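Local coordinates for synaptonemal complex protein 2 (Mus musculus, PDB 5IWZ), which is a major component of the axial and lateral elements of synaptonemal complexes in meiotic prophase, required for chromosome synapsis and SYCP3 insertion, at residues Val213-Leu218 and Asp310-Ser315. Residues are numbered along the deposited sequence; the frame is centred on the assembly and turned at random.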
ATOM      1  N   VAL A 213      -5.817  -1.661  14.140  1.00 27.96           N
ATOM      2  CA  VAL A 213      -5.297  -2.190  12.890  1.00 28.49           C
ATOM      3  C   VAL A 213      -3.965  -2.914  13.107  1.00 38.00           C
ATOM      4  O   VAL A 213      -3.618  -3.831  12.345  1.00 33.40           O
ATOM      5  CB  VAL A 213      -5.190  -1.054  11.860  1.00 32.70           C
ATOM      6  CG1 VAL A 213      -4.213   0.019  12.349  1.00 29.48           C
ATOM      7  CG2 VAL A 213      -4.779  -1.596  10.513  1.00 26.88           C
ATOM      8  N   GLY A 214      -3.203  -2.536  14.139  1.00 30.96           N
ATOM      9  CA  GLY A 214      -2.001  -3.280  14.473  1.00 29.42           C
ATOM     10  C   GLY A 214      -0.880  -3.184  13.466  1.00 30.58           C
ATOM     11  O   GLY A 214      -0.132  -4.157  13.285  1.00 30.55           O
ATOM     12  N   ASP A 215      -0.745  -2.036  12.807  1.00 25.02           N
ATOM     13  CA  ASP A 215       0.328  -1.779  11.852  1.00 23.88           C
ATOM     14  C   ASP A 215       0.583  -0.279  11.845  1.00 27.55           C
ATOM     15  O   ASP A 215      -0.327   0.493  11.530  1.00 28.12           O
ATOM     16  CB  ASP A 215      -0.038  -2.256  10.439  1.00 26.36           C
ATOM     17  CG  ASP A 215       1.111  -2.062   9.456  1.00 43.09           C
ATOM     18  OD1 ASP A 215       2.018  -2.931   9.451  1.00 49.51           O
ATOM     19  OD2 ASP A 215       1.132  -1.035   8.728  1.00 40.00           O
ATOM     20  N   TYR A 216       1.804   0.136  12.196  1.00 23.86           N
ATOM     21  CA  TYR A 216       2.080   1.566  12.326  1.00 23.80           C
ATOM     22  C   TYR A 216       1.918   2.295  10.990  1.00 27.41           C
ATOM     23  O   TYR A 216       1.390   3.416  10.946  1.00 27.83           O
ATOM     24  CB  TYR A 216       3.483   1.783  12.897  1.00 30.26           C
ATOM     25  CG  TYR A 216       3.736   3.239  13.147  1.00 24.09           C
ATOM     26  CD1 TYR A 216       4.359   4.024  12.202  1.00 28.27           C
ATOM     27  CD2 TYR A 216       3.253   3.852  14.294  1.00 22.96           C
ATOM     28  CE1 TYR A 216       4.556   5.361  12.426  1.00 28.07           C
ATOM     29  CE2 TYR A 216       3.417   5.181  14.503  1.00 23.13           C
ATOM     30  CZ  TYR A 216       4.062   5.930  13.559  1.00 23.68           C
ATOM     31  OH  TYR A 216       4.254   7.256  13.745  1.00 27.16           O
ATOM     32  N   GLU A 217       2.369   1.683   9.891  1.00 24.94           N
ATOM     33  CA  GLU A 217       2.252   2.341   8.587  1.00 28.66           C
ATOM     34  C   GLU A 217       0.789   2.593   8.214  1.00 22.78           C
ATOM     35  O   GLU A 217       0.443   3.656   7.686  1.00 23.94           O
ATOM     36  CB  GLU A 217       2.928   1.498   7.498  1.00 27.96           C
ATOM     37  CG  GLU A 217       2.649   2.026   6.070  1.00 27.65           C
ATOM     38  CD  GLU A 217       3.433   1.292   4.967  1.00 36.15           C
ATOM     39  OE1 GLU A 217       4.475   0.670   5.255  1.00 38.55           O
ATOM     40  OE2 GLU A 217       3.015   1.361   3.792  1.00 35.39           O
ATOM     41  N   LEU A 218      -0.082   1.630   8.482  1.00 19.82           N
ATOM     42  CA  LEU A 218      -1.496   1.844   8.219  1.00 30.06           C
ATOM     43  C   LEU A 218      -2.079   2.892   9.162  1.00 34.95           C
ATOM     44  O   LEU A 218      -2.931   3.687   8.750  1.00 28.64           O
ATOM     45  CB  LEU A 218      -2.250   0.520   8.323  1.00 26.85           C
ATOM     46  CG  LEU A 218      -2.051  -0.446   7.157  1.00 25.85           C
ATOM     47  CD1 LEU A 218      -2.700  -1.759   7.512  1.00 22.43           C
ATOM     48  CD2 LEU A 218      -2.663   0.107   5.816  1.00 22.34           C
ATOM     49  N   ASP A 310       8.814   0.110  15.621  1.00 25.48           N
ATOM     50  CA  ASP A 310       7.398  -0.235  15.740  1.00 25.79           C
ATOM     51  C   ASP A 310       7.228  -1.734  15.574  1.00 25.32           C
ATOM     52  O   ASP A 310       7.664  -2.304  14.568  1.00 20.85           O
ATOM     53  CB  ASP A 310       6.571   0.527  14.710  1.00 29.43           C
ATOM     54  CG  ASP A 310       6.658   2.014  14.926  1.00 29.03           C
ATOM     55  OD1 ASP A 310       6.364   2.457  16.060  1.00 34.49           O
ATOM     56  OD2 ASP A 310       7.111   2.725  14.005  1.00 27.58           O
ATOM     57  N   PHE A 311       6.636  -2.362  16.583  1.00 25.35           N
ATOM     58  CA  PHE A 311       6.348  -3.790  16.596  1.00 21.86           C
ATOM     59  C   PHE A 311       4.865  -3.939  16.301  1.00 26.83           C
ATOM     60  O   PHE A 311       4.031  -3.556  17.124  1.00 25.75           O
ATOM     61  CB  PHE A 311       6.696  -4.406  17.952  1.00 23.46           C
ATOM     62  CG  PHE A 311       8.175  -4.472  18.242  1.00 23.13           C
ATOM     63  CD1 PHE A 311       8.857  -5.689  18.185  1.00 27.12           C
ATOM     64  CD2 PHE A 311       8.879  -3.330  18.603  1.00 25.67           C
ATOM     65  CE1 PHE A 311      10.221  -5.763  18.467  1.00 28.00           C
ATOM     66  CE2 PHE A 311      10.240  -3.399  18.894  1.00 32.88           C
ATOM     67  CZ  PHE A 311      10.912  -4.609  18.829  1.00 29.99           C
ATOM     68  N   ASN A 312       4.535  -4.507  15.143  1.00 30.69           N
ATOM     69  CA  ASN A 312       3.177  -4.456  14.596  1.00 25.90           C
ATOM     70  C   ASN A 312       2.486  -5.800  14.773  1.00 28.21           C
ATOM     71  O   ASN A 312       2.730  -6.737  14.012  1.00 27.99           O
ATOM     72  CB  ASN A 312       3.234  -4.048  13.131  1.00 23.84           C
ATOM     73  CG  ASN A 312       3.854  -2.677  12.955  1.00 26.25           C
ATOM     74  OD1 ASN A 312       3.354  -1.678  13.502  1.00 22.21           O
ATOM     75  ND2 ASN A 312       4.967  -2.619  12.218  1.00 26.25           N
ATOM     76  N   LEU A 313       1.592  -5.879  15.765  1.00 28.18           N
ATOM     77  CA  LEU A 313       0.976  -7.151  16.131  1.00 30.10           C
ATOM     78  C   LEU A 313      -0.076  -7.594  15.123  1.00 35.59           C
ATOM     79  O   LEU A 313      -0.349  -8.795  14.998  1.00 37.46           O
ATOM     80  CB  LEU A 313       0.343  -7.048  17.519  1.00 33.38           C
ATOM     81  CG  LEU A 313       1.214  -7.210  18.763  1.00 42.57           C
ATOM     82  CD1 LEU A 313       2.516  -6.400  18.678  1.00 39.53           C
ATOM     83  CD2 LEU A 313       0.385  -6.789  19.991  1.00 43.94           C
ATOM     84  N   GLY A 314      -0.678  -6.661  14.398  1.00 28.28           N
ATOM     85  CA  GLY A 314      -1.642  -7.063  13.390  1.00 35.40           C
ATOM     86  C   GLY A 314      -0.976  -7.635  12.155  1.00 40.34           C
ATOM     87  O   GLY A 314      -1.401  -8.664  11.621  1.00 43.28           O
ATOM     88  N   SER A 315       0.077  -6.979  11.685  1.00 30.48           N
ATOM     89  CA  SER A 315       0.733  -7.362  10.448  1.00 32.25           C
ATOM     90  C   SER A 315       1.932  -8.268  10.663  1.00 26.36           C
ATOM     91  O   SER A 315       2.525  -8.725   9.679  1.00 21.47           O
ATOM     92  CB  SER A 315       1.165  -6.107   9.698  1.00 31.85           C
ATOM     93  OG  SER A 315       1.956  -5.301  10.548  1.00 39.99           O
TER
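The contact between G214, D215 and Y216 and the strand end at N312 and the turn at G314 and S315 is a buried polar docking of a helix start against a β-hairpin, where the helical part of the chain meets the Spt16M-like domain. G214 O accepts two backbone N-H groups, from G314 N at 2.8 Å, on a lone pair in the carbonyl plane, and from S315 N at 3.3 Å, from above that plane. A CB on either G214 or G314 would clash with the facing backbone. D215, the N-cap of helix 216-229, divides its carboxylate: OD2 takes L218 N at 2.9 Å, and OD1 takes S315 OG at 2.6 Å. CG lies anti to the backbone N (chi1 -177°), and from there the carboxylate presents one oxygen to the helix start and the other to the turn. An alanine here would probably leave L218 N without its cap and S315 OG without its acceptor across the contact. Beside it, N312 OD1 receives Y216 N at 2.7 Å, well above the amide plane, while ND2 is held by T317 and S319. D310 lays its carboxylate over one face of the Y216 ring, the planes 9° apart and OD2 3.5 Å from Y216 CG; T283 and R265 bind its oxygens, and R265 also makes a cation-pi contact with Y216. The arrangement is that of a side-chain N-cap, here joining the helical part of the chain, probably an armadillo-like array, to the hairpin of strands 308-312 and 317-321.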